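PDB 6KNS: putative metal-dependent hydrolase from Bacillus subtilis, which binds two zinc ions in a metallo-beta-lactamase fold and is probably a hydrolase, perhaps acting in tRNA 3'-end processing. Local coordinates for residues A[8-13]-A[29-34]; A[35-40]-A[60-65]. One frame throughout, in Å; residues are numbered along the deposited sequence.

Contact 1: residues A[8-13]-A[29-34]. With CA (calcium ion), chain F.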
ATOM      1  N   LYS A   8      -9.088   7.104  21.986  1.00 29.17           N
ATOM      2  CA  LYS A   8      -9.786   7.400  20.720  1.00 27.90           C
ATOM      3  C   LYS A   8      -9.275   6.461  19.634  1.00 25.58           C
ATOM      4  O   LYS A   8      -8.098   6.438  19.369  1.00 25.88           O
ATOM      5  CB  LYS A   8      -9.540   8.848  20.311  1.00 27.93           C
ATOM      6  CG  LYS A   8     -10.273   9.296  19.055  1.00 28.27           C
ATOM      7  CD  LYS A   8      -9.852  10.705  18.604  1.00 29.85           C
ATOM      8  CE  LYS A   8     -10.795  11.219  17.505  1.00 32.06           C
ATOM      9  NZ  LYS A   8     -10.472  12.594  17.005  1.00 31.68           N
ATOM     10  N   VAL A   9     -10.168   5.676  19.045  1.00 23.50           N
ATOM     11  CA  VAL A   9      -9.828   4.710  18.036  1.00 22.09           C
ATOM     12  C   VAL A   9     -10.423   5.186  16.709  1.00 21.68           C
ATOM     13  O   VAL A   9     -11.631   5.451  16.642  1.00 21.30           O
ATOM     14  CB  VAL A   9     -10.386   3.311  18.357  1.00 23.15           C
ATOM     15  CG1 VAL A   9     -10.036   2.321  17.210  1.00 22.02           C
ATOM     16  CG2 VAL A   9      -9.862   2.787  19.761  1.00 22.08           C
ATOM     17  N   THR A  10      -9.578   5.328  15.679  1.00 19.86           N
ATOM     18  CA  THR A  10     -10.044   5.722  14.342  1.00 19.81           C
ATOM     19  C   THR A  10      -9.740   4.607  13.350  1.00 19.16           C
ATOM     20  O   THR A  10      -8.579   4.202  13.214  1.00 18.57           O
ATOM     21  CB  THR A  10      -9.376   6.995  13.837  1.00 20.31           C
ATOM     22  OG1 THR A  10      -9.529   8.033  14.802  1.00 20.10           O
ATOM     23  CG2 THR A  10     -10.001   7.456  12.452  1.00 18.03           C
ATOM     24  N   VAL A  11     -10.762   4.087  12.671  1.00 18.62           N
ATOM     25  CA  VAL A  11     -10.499   3.053  11.665  1.00 17.95           C
ATOM     26  C   VAL A  11      -9.834   3.725  10.462  1.00 18.27           C
ATOM     27  O   VAL A  11     -10.319   4.716   9.972  1.00 18.25           O
ATOM     28  CB  VAL A  11     -11.782   2.338  11.232  1.00 18.10           C
ATOM     29  CG1 VAL A  11     -11.496   1.332  10.122  1.00 15.06           C
ATOM     30  CG2 VAL A  11     -12.457   1.662  12.451  1.00 17.33           C
ATOM     31  N   ILE A  12      -8.692   3.212  10.040  1.00 19.04           N
ATOM     32  CA  ILE A  12      -7.967   3.789   8.905  1.00 18.19           C
ATOM     33  C   ILE A  12      -8.280   2.973   7.685  1.00 18.60           C
ATOM     34  O   ILE A  12      -8.482   3.524   6.610  1.00 18.45           O
ATOM     35  CB  ILE A  12      -6.466   3.833   9.124  1.00 17.85           C
ATOM     36  CG1 ILE A  12      -6.159   4.574  10.422  1.00 19.07           C
ATOM     37  CG2 ILE A  12      -5.781   4.533   7.923  1.00 16.38           C
ATOM     38  CD1 ILE A  12      -6.627   6.017  10.465  1.00 17.40           C
ATOM     39  N   GLY A  13      -8.367   1.650   7.844  1.00 18.33           N
ATOM     40  CA  GLY A  13      -8.806   0.812   6.704  1.00 18.30           C
ATOM     41  C   GLY A  13      -9.379  -0.488   7.233  1.00 18.21           C
ATOM     42  O   GLY A  13      -8.991  -0.959   8.302  1.00 17.87           O
ATOM     43  N   LEU A  29      -6.039   3.319  14.220  1.00 20.99           N
ATOM     44  CA  LEU A  29      -5.274   4.323  14.924  1.00 20.71           C
ATOM     45  C   LEU A  29      -5.816   4.451  16.343  1.00 21.98           C
ATOM     46  O   LEU A  29      -6.967   4.841  16.535  1.00 21.38           O
ATOM     47  CB  LEU A  29      -5.360   5.656  14.196  1.00 20.81           C
ATOM     48  CG  LEU A  29      -4.837   6.920  14.903  1.00 20.48           C
ATOM     49  CD1 LEU A  29      -3.355   6.868  15.210  1.00 19.70           C
ATOM     50  CD2 LEU A  29      -5.115   8.110  14.026  1.00 17.78           C
ATOM     51  N   PHE A  30      -4.962   4.140  17.323  1.00 21.84           N
ATOM     52  CA  PHE A  30      -5.297   4.292  18.728  1.00 22.02           C
ATOM     53  C   PHE A  30      -4.568   5.485  19.297  1.00 22.58           C
ATOM     54  O   PHE A  30      -3.364   5.572  19.190  1.00 23.15           O
ATOM     55  CB  PHE A  30      -4.875   3.051  19.497  1.00 22.82           C
ATOM     56  CG  PHE A  30      -5.763   1.857  19.275  1.00 20.83           C
ATOM     57  CD1 PHE A  30      -5.790   1.222  18.064  1.00 19.93           C
ATOM     58  CD2 PHE A  30      -6.565   1.378  20.308  1.00 23.44           C
ATOM     59  CE1 PHE A  30      -6.592   0.123  17.877  1.00 21.84           C
ATOM     60  CE2 PHE A  30      -7.361   0.278  20.134  1.00 21.83           C
ATOM     61  CZ  PHE A  30      -7.391  -0.348  18.927  1.00 21.84           C
ATOM     62  N   GLN A  31      -5.303   6.403  19.917  1.00 23.46           N
ATOM     63  CA  GLN A  31      -4.712   7.603  20.449  1.00 24.58           C
ATOM     64  C   GLN A  31      -5.065   7.814  21.878  1.00 26.19           C
ATOM     65  O   GLN A  31      -6.184   7.550  22.299  1.00 26.82           O
ATOM     66  CB  GLN A  31      -5.124   8.833  19.635  1.00 24.30           C
ATOM     67  CG  GLN A  31      -4.550   8.833  18.218  1.00 23.76           C
ATOM     68  CD  GLN A  31      -5.050  10.017  17.394  1.00 26.44           C
ATOM     69  OE1 GLN A  31      -6.247  10.115  17.033  1.00 25.51           O
ATOM     70  NE2 GLN A  31      -4.144  10.934  17.122  1.00 24.47           N
ATOM     71  N   SER A  32      -4.095   8.338  22.618  1.00 27.94           N
ATOM     72  CA  SER A  32      -4.309   8.792  23.980  1.00 29.21           C
ATOM     73  C   SER A  32      -3.402   9.992  24.288  1.00 30.81           C
ATOM     74  O   SER A  32      -2.167   9.856  24.340  1.00 30.45           O
ATOM     75  CB  SER A  32      -3.999   7.652  24.965  1.00 30.03           C
ATOM     76  OG  SER A  32      -4.197   8.072  26.307  1.00 29.94           O
ATOM     77  N   GLY A  33      -4.013  11.152  24.520  1.00 31.96           N
ATOM     78  CA  GLY A  33      -3.263  12.381  24.729  1.00 33.48           C
ATOM     79  C   GLY A  33      -2.401  12.587  23.508  1.00 32.98           C
ATOM     80  O   GLY A  33      -2.912  12.494  22.407  1.00 32.70           O
ATOM     81  N   ASP A  34      -1.092  12.795  23.689  1.00 33.74           N
ATOM     82  CA  ASP A  34      -0.145  12.938  22.544  1.00 33.49           C
ATOM     83  C   ASP A  34       0.374  11.624  21.939  1.00 31.65           C
ATOM     84  O   ASP A  34       1.087  11.652  20.939  1.00 29.90           O
ATOM     85  CB  ASP A  34       1.078  13.779  22.935  1.00 35.14           C
ATOM     86  CG  ASP A  34       0.767  15.254  23.018  1.00 39.93           C
ATOM     87  OD1 ASP A  34      -0.203  15.696  22.348  1.00 43.75           O
ATOM     88  OD2 ASP A  34       1.499  15.979  23.760  1.00 46.60           O
TER
HETATM   89 CA    CA F 302       3.233  11.576  19.174  1.00 63.01          CA
HETATM   90  O   HOH W   1      -7.694  11.828  15.592  1.00 34.79           O
HETATM   91  O   HOH W   2      -7.889   7.911  16.800  1.00 18.48           O
HETATM   92  O   HOH W   3       0.881  11.318  18.252  1.00 35.22           O
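Val9 and Phe30 face each other as a non-hydrogen-bonded pair of two antiparallel strands. Val9 CG2 sits over one face of the Phe30 ring in a CH-pi contact, 3.9 Å from the ring centroid. Val9 CG1 lies above the same ring, offset toward the rim. The pairs on both sides, Lys8 with Gln31 and Thr10 with Leu29, are hydrogen-bonded. Thr10 N donates a hydrogen bond to Leu29 O (2.8 Å). On the sheet face that carries Gln31, the Lys8 chain is fully extended. Lys8 CB passes 4.1 Å from Gln31 O. Lys8 CG is anti to the backbone N (chi1 -177°), and the Lys8 and Gln31 side chains lie side by side. Lys8 CD comes 4.0 Å from Gln31 OE1, and Lys8 NZ donates to a water at 3.2 Å. That water donates in turn to Gln31 OE1 at 2.7 Å, joining the two tips. A second water bonds to Thr10 OG1 at 2.6 Å and can donate to Gln31 OE1 at 2.8 Å, linking the two strands. Strand 247-249 borders strand 7-13 on its other edge, with backbone hydrogen bonds between Val9 and Trp248. Strand 35-39 borders strand 27-32, and helix 45-49 packs on Ile12 and Leu29.

Contact 2: residues A[35-40]-A[60-65]. With ZN (zinc ion), chain H.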
ATOM      1  N   TYR A  35       0.015  10.493  22.543  1.00 30.81           N
ATOM      2  CA  TYR A  35       0.459   9.192  22.057  1.00 29.63           C
ATOM      3  C   TYR A  35      -0.426   8.670  20.936  1.00 28.02           C
ATOM      4  O   TYR A  35      -1.660   8.751  21.037  1.00 26.90           O
ATOM      5  CB  TYR A  35       0.492   8.178  23.199  1.00 30.28           C
ATOM      6  CG  TYR A  35       1.359   6.978  22.908  1.00 29.04           C
ATOM      7  CD1 TYR A  35       0.783   5.787  22.488  1.00 27.67           C
ATOM      8  CD2 TYR A  35       2.757   7.036  23.063  1.00 29.16           C
ATOM      9  CE1 TYR A  35       1.547   4.684  22.221  1.00 28.10           C
ATOM     10  CE2 TYR A  35       3.553   5.914  22.791  1.00 29.45           C
ATOM     11  CZ  TYR A  35       2.921   4.742  22.364  1.00 28.71           C
ATOM     12  OH  TYR A  35       3.607   3.623  22.083  1.00 29.71           O
ATOM     13  N   SER A  36       0.241   8.134  19.896  1.00 26.40           N
ATOM     14  CA  SER A  36      -0.370   7.567  18.721  1.00 26.24           C
ATOM     15  C   SER A  36       0.198   6.193  18.409  1.00 24.96           C
ATOM     16  O   SER A  36       1.398   6.081  18.166  1.00 24.18           O
ATOM     17  CB  SER A  36      -0.104   8.452  17.496  1.00 26.04           C
ATOM     18  OG  SER A  36      -0.882   9.634  17.582  1.00 31.35           O
ATOM     19  N   LEU A  37      -0.689   5.193  18.370  1.00 23.40           N
ATOM     20  CA  LEU A  37      -0.333   3.806  18.054  1.00 23.05           C
ATOM     21  C   LEU A  37      -1.100   3.327  16.826  1.00 22.02           C
ATOM     22  O   LEU A  37      -2.312   3.412  16.797  1.00 23.35           O
ATOM     23  CB  LEU A  37      -0.694   2.886  19.230  1.00 23.20           C
ATOM     24  CG  LEU A  37      -0.504   1.373  19.102  1.00 22.37           C
ATOM     25  CD1 LEU A  37       0.977   1.072  18.908  1.00 21.06           C
ATOM     26  CD2 LEU A  37      -1.131   0.608  20.322  1.00 21.27           C
ATOM     27  N   LEU A  38      -0.392   2.800  15.844  1.00 20.99           N
ATOM     28  CA  LEU A  38      -1.016   2.245  14.672  1.00 20.65           C
ATOM     29  C   LEU A  38      -1.026   0.734  14.841  1.00 19.96           C
ATOM     30  O   LEU A  38       0.016   0.128  15.039  1.00 21.08           O
ATOM     31  CB  LEU A  38      -0.257   2.635  13.386  1.00 19.23           C
ATOM     32  CG  LEU A  38      -0.822   2.000  12.097  1.00 18.97           C
ATOM     33  CD1 LEU A  38      -2.188   2.527  11.704  1.00 16.82           C
ATOM     34  CD2 LEU A  38       0.135   2.093  10.898  1.00 18.78           C
ATOM     35  N   VAL A  39      -2.212   0.154  14.784  1.00 19.24           N
ATOM     36  CA  VAL A  39      -2.403  -1.268  14.883  1.00 18.45           C
ATOM     37  C   VAL A  39      -2.688  -1.779  13.472  1.00 19.06           C
ATOM     38  O   VAL A  39      -3.737  -1.488  12.888  1.00 19.03           O
ATOM     39  CB  VAL A  39      -3.548  -1.606  15.849  1.00 19.71           C
ATOM     40  CG1 VAL A  39      -3.863  -3.110  15.836  1.00 18.57           C
ATOM     41  CG2 VAL A  39      -3.210  -1.122  17.266  1.00 16.96           C
ATOM     42  N   ASP A  40      -1.722  -2.538  12.943  1.00 18.90           N
ATOM     43  CA  ASP A  40      -1.691  -3.020  11.559  1.00 18.36           C
ATOM     44  C   ASP A  40      -1.504  -1.892  10.574  1.00 18.47           C
ATOM     45  O   ASP A  40      -1.860  -0.728  10.858  1.00 18.61           O
ATOM     46  CB  ASP A  40      -2.879  -3.965  11.210  1.00 18.09           C
ATOM     47  CG  ASP A  40      -2.742  -5.331  11.897  1.00 19.01           C
ATOM     48  OD1 ASP A  40      -1.651  -5.621  12.436  1.00 19.74           O
ATOM     49  OD2 ASP A  40      -3.693  -6.115  11.934  1.00 18.21           O
ATOM     50  N   ALA A  60       4.257   4.551  17.667  1.00 22.48           N
ATOM     51  CA  ALA A  60       4.551   3.127  17.564  1.00 21.93           C
ATOM     52  C   ALA A  60       3.576   2.466  16.634  1.00 20.26           C
ATOM     53  O   ALA A  60       2.510   2.994  16.379  1.00 20.87           O
ATOM     54  CB  ALA A  60       4.512   2.462  18.962  1.00 22.98           C
ATOM     55  N   VAL A  61       3.993   1.331  16.101  1.00 19.65           N
ATOM     56  CA  VAL A  61       3.175   0.474  15.282  1.00 18.47           C
ATOM     57  C   VAL A  61       3.202  -0.909  15.936  1.00 19.34           C
ATOM     58  O   VAL A  61       4.208  -1.298  16.505  1.00 19.33           O
ATOM     59  CB  VAL A  61       3.734   0.368  13.868  1.00 18.00           C
ATOM     60  CG1 VAL A  61       2.899  -0.608  13.012  1.00 16.24           C
ATOM     61  CG2 VAL A  61       3.803   1.758  13.205  1.00 17.08           C
ATOM     62  N   ILE A  62       2.092  -1.639  15.844  1.00 19.16           N
ATOM     63  CA  ILE A  62       2.055  -3.054  16.237  1.00 19.41           C
ATOM     64  C   ILE A  62       1.280  -3.831  15.184  1.00 18.53           C
ATOM     65  O   ILE A  62       0.249  -3.338  14.679  1.00 18.95           O
ATOM     66  CB  ILE A  62       1.457  -3.274  17.660  1.00 19.96           C
ATOM     67  CG1 ILE A  62       1.468  -4.755  18.035  1.00 20.63           C
ATOM     68  CG2 ILE A  62       0.014  -2.804  17.748  1.00 21.35           C
ATOM     69  CD1 ILE A  62       1.349  -4.954  19.568  1.00 22.59           C
ATOM     70  N   LEU A  63       1.806  -5.007  14.861  1.00 18.28           N
ATOM     71  CA  LEU A  63       1.349  -5.861  13.789  1.00 17.89           C
ATOM     72  C   LEU A  63       0.814  -7.200  14.311  1.00 19.12           C
ATOM     73  O   LEU A  63       1.500  -7.903  15.026  1.00 19.26           O
ATOM     74  CB  LEU A  63       2.525  -6.158  12.866  1.00 17.47           C
ATOM     75  CG  LEU A  63       3.154  -4.917  12.244  1.00 16.53           C
ATOM     76  CD1 LEU A  63       4.327  -5.367  11.351  1.00 16.40           C
ATOM     77  CD2 LEU A  63       2.109  -4.074  11.429  1.00 12.65           C
ATOM     78  N   SER A  64      -0.444  -7.520  13.987  1.00 18.90           N
ATOM     79  CA  SER A  64      -1.062  -8.756  14.473  1.00 19.90           C
ATOM     80  C   SER A  64      -0.428  -9.983  13.784  1.00 19.64           C
ATOM     81  O   SER A  64      -0.273 -11.034  14.411  1.00 19.99           O
ATOM     82  CB  SER A  64      -2.558  -8.774  14.176  1.00 19.90           C
ATOM     83  OG  SER A  64      -2.779  -8.585  12.778  1.00 18.83           O
ATOM     84  N   HIS A  65      -0.102  -9.837  12.506  1.00 17.97           N
ATOM     85  CA  HIS A  65       0.475 -10.905  11.719  1.00 18.30           C
ATOM     86  C   HIS A  65       1.003 -10.374  10.394  1.00 18.53           C
ATOM     87  O   HIS A  65       0.821  -9.184  10.086  1.00 18.10           O
ATOM     88  CB  HIS A  65      -0.511 -12.052  11.511  1.00 18.45           C
ATOM     89  CG  HIS A  65      -1.687 -11.765  10.612  1.00 20.66           C
ATOM     90  ND1 HIS A  65      -2.643 -10.809  10.895  1.00 18.09           N
ATOM     91  CD2 HIS A  65      -2.121 -12.414   9.498  1.00 19.92           C
ATOM     92  CE1 HIS A  65      -3.593 -10.871   9.971  1.00 21.33           C
ATOM     93  NE2 HIS A  65      -3.297 -11.831   9.111  1.00 16.43           N
TER
HETATM   94 ZN    ZN H 304      -4.673 -12.872   7.648  1.00 24.88          ZN
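Asp40 OD2 is gripped by three groups: Ser64 OG of the facing segment, His70 ND1 and Tyr158 OH. Ser64 OG donates to Asp40 OD2 at 2.8 Å. Ser64 N donates to the other oxygen, Asp40 OD1, at 2.7 Å, and this bond is nearly straight (169° at the hydrogen). Both oxygens use their syn lone pairs, so the carboxylate accepts the backbone N-H and the hydroxyl of Ser64, one on each oxygen. Asp40 CB points away from segment 60-65, but CG turns beside the backbone N (chi1 -71°) and the carboxylate comes back to Ser64. Ser64 OG also accepts a bond from His65 ND1 at 2.9 Å, close to the imidazole plane. This leaves His65 NE2 to bind zinc at 2.3 Å. Asp40 may polarise the imidazole of His70, a ligand of the other zinc, directly, and that of His65, less directly, through Ser64.

Behind this end, strands 35-39 and 60-62 run parallel. Asp40 N bonds to Ile62 O at 2.7 Å. Val39 CG2 meets Ile62 CG2 at 3.7 Å, the two side chains lying side by side. Leu37 CD1 touches Ala60 CB at 3.8 Å. The strands belong to a beta-alpha-beta unit through helix 45-49. The arrangement is characteristic of the metallo-beta-lactamase fold, where the HxHxDH metal motif, here starting at His65, follows a core strand.

Contact 1 and contact 2 are neighbours in one mixed sheet, their centres 10 Å apart. Strands 27-32 and 35-39 follow each other in the chain and join them. Phe30 N lies 2.8 Å from Leu37 O, a probable hydrogen bond, and Phe30 CD1 packs on Val39 CG2 at 3.6 Å. The metals lie toward opposite ends of strand 35-39. At its start, Asp34 O binds calcium with Lys57 O and Asp59 OD2, and Asp59 OD2 also accepts a bond from Ser36 N. Beyond its end, His65 shares a zinc with His67, His140 and Asp161. Asp161 also binds the second zinc, with Asp69, His70 and His217. Asp40 reaches that site through His70.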